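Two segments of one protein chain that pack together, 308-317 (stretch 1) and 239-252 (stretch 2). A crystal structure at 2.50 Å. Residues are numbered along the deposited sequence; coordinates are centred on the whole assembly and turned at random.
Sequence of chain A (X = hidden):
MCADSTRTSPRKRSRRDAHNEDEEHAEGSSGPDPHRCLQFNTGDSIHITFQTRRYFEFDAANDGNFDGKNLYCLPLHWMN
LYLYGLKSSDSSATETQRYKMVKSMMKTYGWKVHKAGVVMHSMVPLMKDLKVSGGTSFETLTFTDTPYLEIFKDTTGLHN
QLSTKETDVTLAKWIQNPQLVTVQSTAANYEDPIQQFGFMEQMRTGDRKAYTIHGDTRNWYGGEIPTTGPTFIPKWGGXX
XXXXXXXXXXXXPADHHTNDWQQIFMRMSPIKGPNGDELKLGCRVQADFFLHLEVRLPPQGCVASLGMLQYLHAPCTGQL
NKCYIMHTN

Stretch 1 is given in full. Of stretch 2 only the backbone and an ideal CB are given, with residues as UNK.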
ATOM      1  N   MET A 308      -7.595 -71.356  66.749  1.00 23.88           N
ATOM      2  CA  MET A 308      -6.200 -71.228  66.352  1.00 24.33           C
ATOM      3  C   MET A 308      -5.521 -72.578  66.127  1.00 23.37           C
ATOM      4  O   MET A 308      -4.497 -72.657  65.447  1.00 25.03           O
ATOM      5  CB  MET A 308      -5.414 -70.394  67.377  1.00 26.15           C
ATOM      6  CG  MET A 308      -5.068 -71.098  68.680  1.00 30.05           C
ATOM      7  SD  MET A 308      -6.470 -71.364  69.783  1.00 35.98           S
ATOM      8  CE  MET A 308      -6.731 -69.715  70.392  1.00 33.79           C
ATOM      9  N   LEU A 309      -6.089 -73.643  66.680  1.00 21.31           N
ATOM     10  CA  LEU A 309      -5.508 -74.969  66.504  1.00 21.64           C
ATOM     11  C   LEU A 309      -5.489 -75.391  65.039  1.00 22.27           C
ATOM     12  O   LEU A 309      -4.729 -76.282  64.651  1.00 22.75           O
ATOM     13  CB  LEU A 309      -6.288 -76.009  67.310  1.00 21.03           C
ATOM     14  CG  LEU A 309      -6.192 -75.906  68.834  1.00 21.89           C
ATOM     15  CD1 LEU A 309      -7.022 -77.005  69.474  1.00 17.36           C
ATOM     16  CD2 LEU A 309      -4.739 -76.014  69.269  1.00 18.80           C
ATOM     17  N   GLN A 310      -6.325 -74.751  64.229  1.00 21.27           N
ATOM     18  CA  GLN A 310      -6.415 -75.076  62.812  1.00 20.73           C
ATOM     19  C   GLN A 310      -5.358 -74.406  61.949  1.00 20.20           C
ATOM     20  O   GLN A 310      -5.086 -74.866  60.839  1.00 18.97           O
ATOM     21  CB  GLN A 310      -7.790 -74.696  62.260  1.00 21.30           C
ATOM     22  CG  GLN A 310      -8.936 -75.557  62.731  1.00 21.82           C
ATOM     23  CD  GLN A 310     -10.232 -75.186  62.044  1.00 22.04           C
ATOM     24  OE1 GLN A 310     -10.320 -75.202  60.818  1.00 25.01           O
ATOM     25  NE2 GLN A 310     -11.246 -74.847  62.828  1.00 20.67           N
ATOM     26  N   TYR A 311      -4.762 -73.322  62.438  1.00 19.42           N
ATOM     27  CA  TYR A 311      -3.764 -72.629  61.631  1.00 20.17           C
ATOM     28  C   TYR A 311      -2.430 -72.317  62.302  1.00 19.54           C
ATOM     29  O   TYR A 311      -1.488 -71.911  61.626  1.00 20.87           O
ATOM     30  CB  TYR A 311      -4.370 -71.343  61.047  1.00 19.29           C
ATOM     31  CG  TYR A 311      -4.863 -70.367  62.087  1.00 20.30           C
ATOM     32  CD1 TYR A 311      -3.977 -69.531  62.765  1.00 19.92           C
ATOM     33  CD2 TYR A 311      -6.218 -70.297  62.415  1.00 19.82           C
ATOM     34  CE1 TYR A 311      -4.425 -68.645  63.745  1.00 19.76           C
ATOM     35  CE2 TYR A 311      -6.679 -69.418  63.395  1.00 20.60           C
ATOM     36  CZ  TYR A 311      -5.777 -68.594  64.057  1.00 20.55           C
ATOM     37  OH  TYR A 311      -6.228 -67.722  65.025  1.00 18.81           O
ATOM     38  N   LEU A 312      -2.333 -72.490  63.614  1.00 19.03           N
ATOM     39  CA  LEU A 312      -1.056 -72.229  64.273  1.00 20.21           C
ATOM     40  C   LEU A 312      -0.070 -73.341  63.952  1.00 20.30           C
ATOM     41  O   LEU A 312      -0.281 -74.498  64.310  1.00 19.72           O
ATOM     42  CB  LEU A 312      -1.210 -72.133  65.793  1.00 20.50           C
ATOM     43  CG  LEU A 312      -1.786 -70.837  66.362  1.00 23.86           C
ATOM     44  CD1 LEU A 312      -1.587 -70.834  67.874  1.00 23.86           C
ATOM     45  CD2 LEU A 312      -1.085 -69.634  65.745  1.00 22.71           C
ATOM     46  N   HIS A 313       1.002 -72.989  63.259  1.00 20.52           N
ATOM     47  CA  HIS A 313       2.017 -73.968  62.911  1.00 20.91           C
ATOM     48  C   HIS A 313       3.018 -74.092  64.051  1.00 20.98           C
ATOM     49  O   HIS A 313       3.063 -73.253  64.950  1.00 21.17           O
ATOM     50  CB  HIS A 313       2.741 -73.546  61.631  1.00 20.86           C
ATOM     51  CG  HIS A 313       1.942 -73.765  60.385  1.00 21.80           C
ATOM     52  ND1 HIS A 313       0.702 -73.194  60.186  1.00 20.96           N
ATOM     53  CD2 HIS A 313       2.205 -74.495  59.275  1.00 21.33           C
ATOM     54  CE1 HIS A 313       0.238 -73.564  59.005  1.00 22.93           C
ATOM     55  NE2 HIS A 313       1.130 -74.353  58.432  1.00 22.31           N
ATOM     56  N   ALA A 314       3.812 -75.153  64.018  1.00 21.29           N
ATOM     57  CA  ALA A 314       4.825 -75.363  65.042  1.00 20.60           C
ATOM     58  C   ALA A 314       6.174 -75.059  64.407  1.00 20.42           C
ATOM     59  O   ALA A 314       6.514 -75.593  63.347  1.00 19.67           O
ATOM     60  CB  ALA A 314       4.785 -76.799  65.541  1.00 17.51           C
ATOM     61  N   PRO A 315       6.956 -74.182  65.039  1.00 20.82           N
ATOM     62  CA  PRO A 315       8.269 -73.828  64.502  1.00 21.11           C
ATOM     63  C   PRO A 315       9.259 -74.980  64.570  1.00 22.02           C
ATOM     64  O   PRO A 315       9.097 -75.918  65.352  1.00 22.86           O
ATOM     65  CB  PRO A 315       8.695 -72.662  65.386  1.00 21.91           C
ATOM     66  CG  PRO A 315       8.075 -73.011  66.711  1.00 20.68           C
ATOM     67  CD  PRO A 315       6.685 -73.455  66.293  1.00 20.67           C
ATOM     68  N   CYS A 316      10.285 -74.899  63.738  1.00 22.45           N
ATOM     69  CA  CYS A 316      11.326 -75.907  63.712  1.00 22.28           C
ATOM     70  C   CYS A 316      12.207 -75.681  64.943  1.00 22.77           C
ATOM     71  O   CYS A 316      12.412 -74.538  65.365  1.00 23.02           O
ATOM     72  CB  CYS A 316      12.160 -75.743  62.440  1.00 22.54           C
ATOM     73  SG  CYS A 316      13.402 -77.024  62.160  1.00 23.59           S
ATOM     74  N   THR A 317      12.714 -76.762  65.525  1.00 22.64           N
ATOM     75  CA  THR A 317      13.594 -76.656  66.688  1.00 23.25           C
ATOM     76  C   THR A 317      14.820 -77.550  66.519  1.00 23.86           C
ATOM     77  O   THR A 317      14.805 -78.509  65.739  1.00 23.70           O
ATOM     78  CB  THR A 317      12.872 -77.054  68.001  1.00 22.74           C
ATOM     79  OG1 THR A 317      12.414 -78.407  67.906  1.00 24.37           O
ATOM     80  CG2 THR A 317      11.687 -76.137  68.262  1.00 19.93           C
ATOM     81  N   UNK A 239      16.779 -79.254  54.470  1.00 20.85           N
ATOM     82  CA  UNK A 239      16.387 -80.127  55.571  1.00 20.89           C
ATOM     83  C   UNK A 239      15.512 -79.375  56.569  1.00 21.78           C
ATOM     84  O   UNK A 239      14.824 -79.986  57.386  1.00 22.24           O
ATOM     85  CB  UNK A 239      17.623 -80.694  56.271  1.00 20.89           C
ATOM     86  N   UNK A 240      15.541 -78.048  56.492  1.00 21.81           N
ATOM     87  CA  UNK A 240      14.777 -77.203  57.401  1.00 21.12           C
ATOM     88  C   UNK A 240      13.299 -77.096  57.059  1.00 22.55           C
ATOM     89  O   UNK A 240      12.938 -76.760  55.933  1.00 23.66           O
ATOM     90  CB  UNK A 240      15.387 -75.800  57.423  1.00 21.12           C
ATOM     91  N   UNK A 241      12.449 -77.357  58.044  1.00 23.36           N
ATOM     92  CA  UNK A 241      11.011 -77.269  57.832  1.00 23.51           C
ATOM     93  C   UNK A 241      10.270 -77.101  59.153  1.00 23.44           C
ATOM     94  O   UNK A 241      10.726 -77.583  60.190  1.00 21.45           O
ATOM     95  CB  UNK A 241      10.505 -78.512  57.098  1.00 23.51           C
ATOM     96  N   UNK A 242       9.134 -76.407  59.113  1.00 23.09           N
ATOM     97  CA  UNK A 242       8.317 -76.222  60.306  1.00 23.22           C
ATOM     98  C   UNK A 242       7.214 -77.271  60.232  1.00 24.35           C
ATOM     99  O   UNK A 242       7.091 -77.957  59.216  1.00 24.49           O
ATOM    100  CB  UNK A 242       7.750 -74.804  60.402  1.00 23.22           C
ATOM    101  N   UNK A 243       6.414 -77.402  61.285  1.00 26.13           N
ATOM    102  CA  UNK A 243       5.359 -78.415  61.290  1.00 26.48           C
ATOM    103  C   UNK A 243       3.940 -77.884  61.221  1.00 25.61           C
ATOM    104  O   UNK A 243       3.657 -76.747  61.611  1.00 25.51           O
ATOM    105  CB  UNK A 243       5.494 -79.270  62.552  1.00 26.48           C
ATOM    106  N   UNK A 244       3.049 -78.743  60.733  1.00 23.69           N
ATOM    107  CA  UNK A 244       1.639 -78.421  60.561  1.00 22.65           C
ATOM    108  C   UNK A 244       0.903 -78.197  61.874  1.00 22.50           C
ATOM    109  O   UNK A 244       1.345 -78.637  62.934  1.00 22.23           O
ATOM    110  CB  UNK A 244       0.949 -79.541  59.779  1.00 22.65           C
ATOM    111  N   UNK A 245      -0.236 -77.492  61.814  1.00 22.97           N
ATOM    112  CA  UNK A 245      -1.046 -77.222  63.008  1.00 23.30           C
ATOM    113  C   UNK A 245      -1.640 -78.547  63.509  1.00 24.09           C
ATOM    114  O   UNK A 245      -1.706 -79.521  62.752  1.00 22.51           O
ATOM    115  CB  UNK A 245      -2.151 -76.207  62.706  1.00 23.30           C
ATOM    116  N   UNK A 246      -2.066 -78.579  64.771  1.00 25.63           N
ATOM    117  CA  UNK A 246      -2.669 -79.777  65.367  1.00 26.31           C
ATOM    118  C   UNK A 246      -3.861 -80.231  64.543  1.00 26.84           C
ATOM    119  O   UNK A 246      -3.965 -81.399  64.186  1.00 26.79           O
ATOM    120  CB  UNK A 246      -3.096 -79.511  66.812  1.00 26.31           C
ATOM    121  N   UNK A 247      -4.765 -79.296  64.258  1.00 27.25           N
ATOM    122  CA  UNK A 247      -5.968 -79.600  63.494  1.00 29.87           C
ATOM    123  C   UNK A 247      -6.038 -78.874  62.164  1.00 29.51           C
ATOM    124  O   UNK A 247      -7.118 -78.459  61.749  1.00 31.78           O
ATOM    125  CB  UNK A 247      -7.206 -79.254  64.323  1.00 29.87           C
ATOM    126  N   UNK A 248      -4.913 -78.715  61.485  1.00 28.15           N
ATOM    127  CA  UNK A 248      -4.974 -78.001  60.229  1.00 26.48           C
ATOM    128  C   UNK A 248      -3.935 -78.366  59.200  1.00 25.55           C
ATOM    129  O   UNK A 248      -2.908 -78.972  59.505  1.00 26.48           O
ATOM    130  CB  UNK A 248      -4.868 -76.501  60.510  1.00 26.48           C
ATOM    131  N   UNK A 249      -4.217 -77.968  57.967  1.00 23.70           N
ATOM    132  CA  UNK A 249      -3.343 -78.229  56.841  1.00 23.12           C
ATOM    133  C   UNK A 249      -2.032 -77.469  56.962  1.00 23.29           C
ATOM    134  O   UNK A 249      -1.985 -76.357  57.489  1.00 23.29           O
ATOM    135  CB  UNK A 249      -4.045 -77.861  55.532  1.00 23.12           C
ATOM    136  N   UNK A 250      -0.967 -78.078  56.460  1.00 22.23           N
ATOM    137  CA  UNK A 250       0.339 -77.450  56.467  1.00 21.57           C
ATOM    138  C   UNK A 250       0.362 -76.408  55.347  1.00 21.96           C
ATOM    139  O   UNK A 250      -0.129 -76.658  54.248  1.00 22.63           O
ATOM    140  CB  UNK A 250       1.454 -78.483  56.296  1.00 21.57           C
ATOM    141  N   UNK A 251       0.915 -75.236  55.635  1.00 21.43           N
ATOM    142  CA  UNK A 251       1.019 -74.180  54.640  1.00 20.90           C
ATOM    143  C   UNK A 251       2.505 -73.869  54.500  1.00 22.77           C
ATOM    144  O   UNK A 251       3.176 -73.558  55.483  1.00 23.09           O
ATOM    145  CB  UNK A 251       0.211 -72.941  55.031  1.00 20.90           C
ATOM    146  N   UNK A 252       3.017 -73.964  53.279  1.00 24.65           N
ATOM    147  CA  UNK A 252       4.436 -73.732  53.031  1.00 27.10           C
ATOM    148  C   UNK A 252       4.704 -73.543  51.541  1.00 27.72           C
ATOM    149  O   UNK A 252       3.841 -73.812  50.711  1.00 27.76           O
ATOM    150  CB  UNK A 252       5.270 -74.894  53.575  1.00 27.10           C
TER

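Position 239 has nothing of stretch 1 within 5.5 Å of its ideal CB, so the contact does not constrain it; it is Gln239. At 240 CA-to-CB runs sideways, the ideal CB 5.3 Å from Cys316 SG, and a medium apolar side chain would suit. Ile240 answers with CG2, 4.4 Å from Cys316 SG. Position 241 points away and would accept almost any residue; it is Lys241.

At 242 the ideal CB sits 3.3 Å from Ala314 O, a tight fit, so a side chain must turn past that carbonyl. Beyond it the His313 ring offers a surface for an aromatic or large apolar group. Trp242 (chi1 53°, p) brings NE1 to 3.6 Å from His313 CD2, with the ring planes at 86°.

Position 243 is fixed by its backbone: its N donates to Ala314 O (2.7 Å) and its O accepts from Ala314 N (2.9 Å), a single antiparallel bridge. These bonds need no particular side chain. With CB sideways, many small or polar residues would do; Asp243 places CB 4.0 Å from Ala314 CB. Position 244 points away, leaving room for a long chain; Lys244 runs along the turn, and its NZ donates to the backbone O of 245 (3.0 Å).

Position 245 faces stretch 1 closely, its ideal CB 3.0 Å from Leu312 O and 3.2 Å from Leu309 O. Phi of -67° permits proline, and a compact apolar group could cover the neighbouring imidazole. Pro245 does so: CD lies 3.6 Å from the His313 ring centroid, 8° off the normal.

The turn from 245 to 248 is type I. At 246 CB points toward stretch 1 with 4.2 Å to Leu309 O, room for a small polar or apolar residue. It is Ser246, whose backbone N donates to water 1 (2.9 Å), which in turn donates to Leu309 O (3.0 Å). At 247 the backbone N donates to Leu309 O (3.0 Å), while the sideways CB suits an aliphatic chain; Leu247 CD1 reaches Leu309 CB at 4.1 Å.

Position 248 is decisive: an ideal CB would lie 1.7 Å from Gln310 O, so glycine is required. Gly248 CA approaches Gln310 O at 3.2 Å, a CA-H...O contact with an angle of 171° at H.

Position 249 points away and is permissive; it is Asn249. At 250 CB again points away, but an aliphatic chain could return: Leu250 CD1 reaches His313 CD2 (3.7 Å). At 251 the backbone N donates to His313 NE2 (2.9 Å), and CB points toward stretch 1, suiting a modest apolar group, here Val251. Position 252 has nothing of stretch 1 within 5.5 Å of its ideal CB, so this contact does not constrain it; it is Tyr252.

Stretch 2, residues 239-252: QIKWDKPSLGNLVY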
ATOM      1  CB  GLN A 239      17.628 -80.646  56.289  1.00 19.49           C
ATOM      2  CG  GLN A 239      18.351 -79.580  57.099  1.00 20.59           C
ATOM      3  CD  GLN A 239      19.633 -80.096  57.731  1.00 22.71           C
ATOM      4  OE1 GLN A 239      19.640 -81.150  58.376  1.00 22.96           O
ATOM      5  NE2 GLN A 239      20.723 -79.355  57.556  1.00 20.77           N
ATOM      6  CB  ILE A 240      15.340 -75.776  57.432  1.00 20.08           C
ATOM      7  CG1 ILE A 240      16.838 -75.812  57.734  1.00 19.11           C
ATOM      8  CG2 ILE A 240      14.598 -74.955  58.478  1.00 18.83           C
ATOM      9  CD1 ILE A 240      17.182 -76.488  59.046  1.00 16.92           C
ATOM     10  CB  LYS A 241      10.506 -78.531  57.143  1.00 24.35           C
ATOM     11  CG  LYS A 241      10.511 -79.757  58.036  1.00 25.07           C
ATOM     12  CD  LYS A 241       9.929 -80.950  57.302  1.00 29.53           C
ATOM     13  CE  LYS A 241       9.534 -82.069  58.258  1.00 32.59           C
ATOM     14  NZ  LYS A 241      10.703 -82.647  58.954  1.00 33.89           N
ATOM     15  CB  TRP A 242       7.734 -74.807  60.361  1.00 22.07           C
ATOM     16  CG  TRP A 242       6.978 -74.364  59.142  1.00 21.52           C
ATOM     17  CD1 TRP A 242       5.781 -74.847  58.692  1.00 21.42           C
ATOM     18  CD2 TRP A 242       7.350 -73.312  58.239  1.00 21.45           C
ATOM     19  NE1 TRP A 242       5.383 -74.159  57.567  1.00 20.56           N
ATOM     20  CE2 TRP A 242       6.327 -73.212  57.267  1.00 20.39           C
ATOM     21  CE3 TRP A 242       8.450 -72.444  58.156  1.00 19.59           C
ATOM     22  CZ2 TRP A 242       6.370 -72.278  56.227  1.00 19.73           C
ATOM     23  CZ3 TRP A 242       8.493 -71.514  57.120  1.00 19.14           C
ATOM     24  CH2 TRP A 242       7.456 -71.439  56.169  1.00 19.78           C
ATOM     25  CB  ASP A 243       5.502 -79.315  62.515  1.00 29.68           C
ATOM     26  CG  ASP A 243       6.855 -79.998  62.577  1.00 33.85           C
ATOM     27  OD1 ASP A 243       7.278 -80.586  61.554  1.00 36.33           O
ATOM     28  OD2 ASP A 243       7.496 -79.950  63.650  1.00 37.27           O
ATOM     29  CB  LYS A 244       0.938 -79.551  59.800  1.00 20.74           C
ATOM     30  CG  LYS A 244       0.823 -80.850  60.600  1.00 18.98           C
ATOM     31  CD  LYS A 244       0.141 -81.968  59.806  1.00 19.47           C
ATOM     32  CE  LYS A 244      -1.327 -81.671  59.493  1.00 19.30           C
ATOM     33  NZ  LYS A 244      -2.182 -81.611  60.716  1.00 20.66           N
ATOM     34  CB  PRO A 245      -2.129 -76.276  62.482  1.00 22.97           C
ATOM     35  CG  PRO A 245      -1.449 -75.575  61.330  1.00 22.15           C
ATOM     36  CD  PRO A 245      -0.714 -76.704  60.661  1.00 21.55           C
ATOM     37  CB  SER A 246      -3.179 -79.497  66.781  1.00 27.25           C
ATOM     38  OG  SER A 246      -2.186 -78.913  67.593  1.00 35.62           O
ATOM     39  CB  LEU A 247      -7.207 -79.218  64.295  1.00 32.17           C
ATOM     40  CG  LEU A 247      -7.335 -79.738  65.719  1.00 36.81           C
ATOM     41  CD1 LEU A 247      -8.655 -79.239  66.291  1.00 37.54           C
ATOM     42  CD2 LEU A 247      -7.276 -81.261  65.734  1.00 37.38           C
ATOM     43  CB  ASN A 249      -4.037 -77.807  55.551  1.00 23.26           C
ATOM     44  CG  ASN A 249      -5.394 -78.445  55.388  1.00 23.62           C
ATOM     45  OD1 ASN A 249      -6.327 -77.821  54.880  1.00 23.98           O
ATOM     46  ND2 ASN A 249      -5.513 -79.699  55.806  1.00 21.45           N
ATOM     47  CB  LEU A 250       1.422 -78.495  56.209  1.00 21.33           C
ATOM     48  CG  LEU A 250       2.824 -77.952  55.931  1.00 22.44           C
ATOM     49  CD1 LEU A 250       3.383 -77.289  57.188  1.00 20.01           C
ATOM     50  CD2 LEU A 250       3.723 -79.093  55.473  1.00 20.09           C
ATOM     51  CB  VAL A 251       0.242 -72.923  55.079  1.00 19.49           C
ATOM     52  CG1 VAL A 251       0.419 -71.813  54.064  1.00 15.79           C
ATOM     53  CG2 VAL A 251      -1.228 -73.260  55.220  1.00 18.02           C
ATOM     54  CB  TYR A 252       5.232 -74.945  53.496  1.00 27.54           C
ATOM     55  CG  TYR A 252       4.957 -76.163  52.645  1.00 29.36           C
ATOM     56  CD1 TYR A 252       3.694 -76.759  52.631  1.00 30.89           C
ATOM     57  CD2 TYR A 252       5.947 -76.702  51.826  1.00 30.50           C
ATOM     58  CE1 TYR A 252       3.425 -77.863  51.818  1.00 31.81           C
ATOM     59  CE2 TYR A 252       5.693 -77.805  51.013  1.00 32.03           C
ATOM     60  CZ  TYR A 252       4.429 -78.381  51.010  1.00 33.59           C
ATOM     61  OH  TYR A 252       4.170 -79.463  50.192  1.00 35.94           O
TER
HETATM   62  O   HOH W   1      -2.008 -75.974  65.934  1.00 31.26           O
HETATM   63  O   HOH W   2      -3.718 -74.488  58.509  1.00 18.74           O
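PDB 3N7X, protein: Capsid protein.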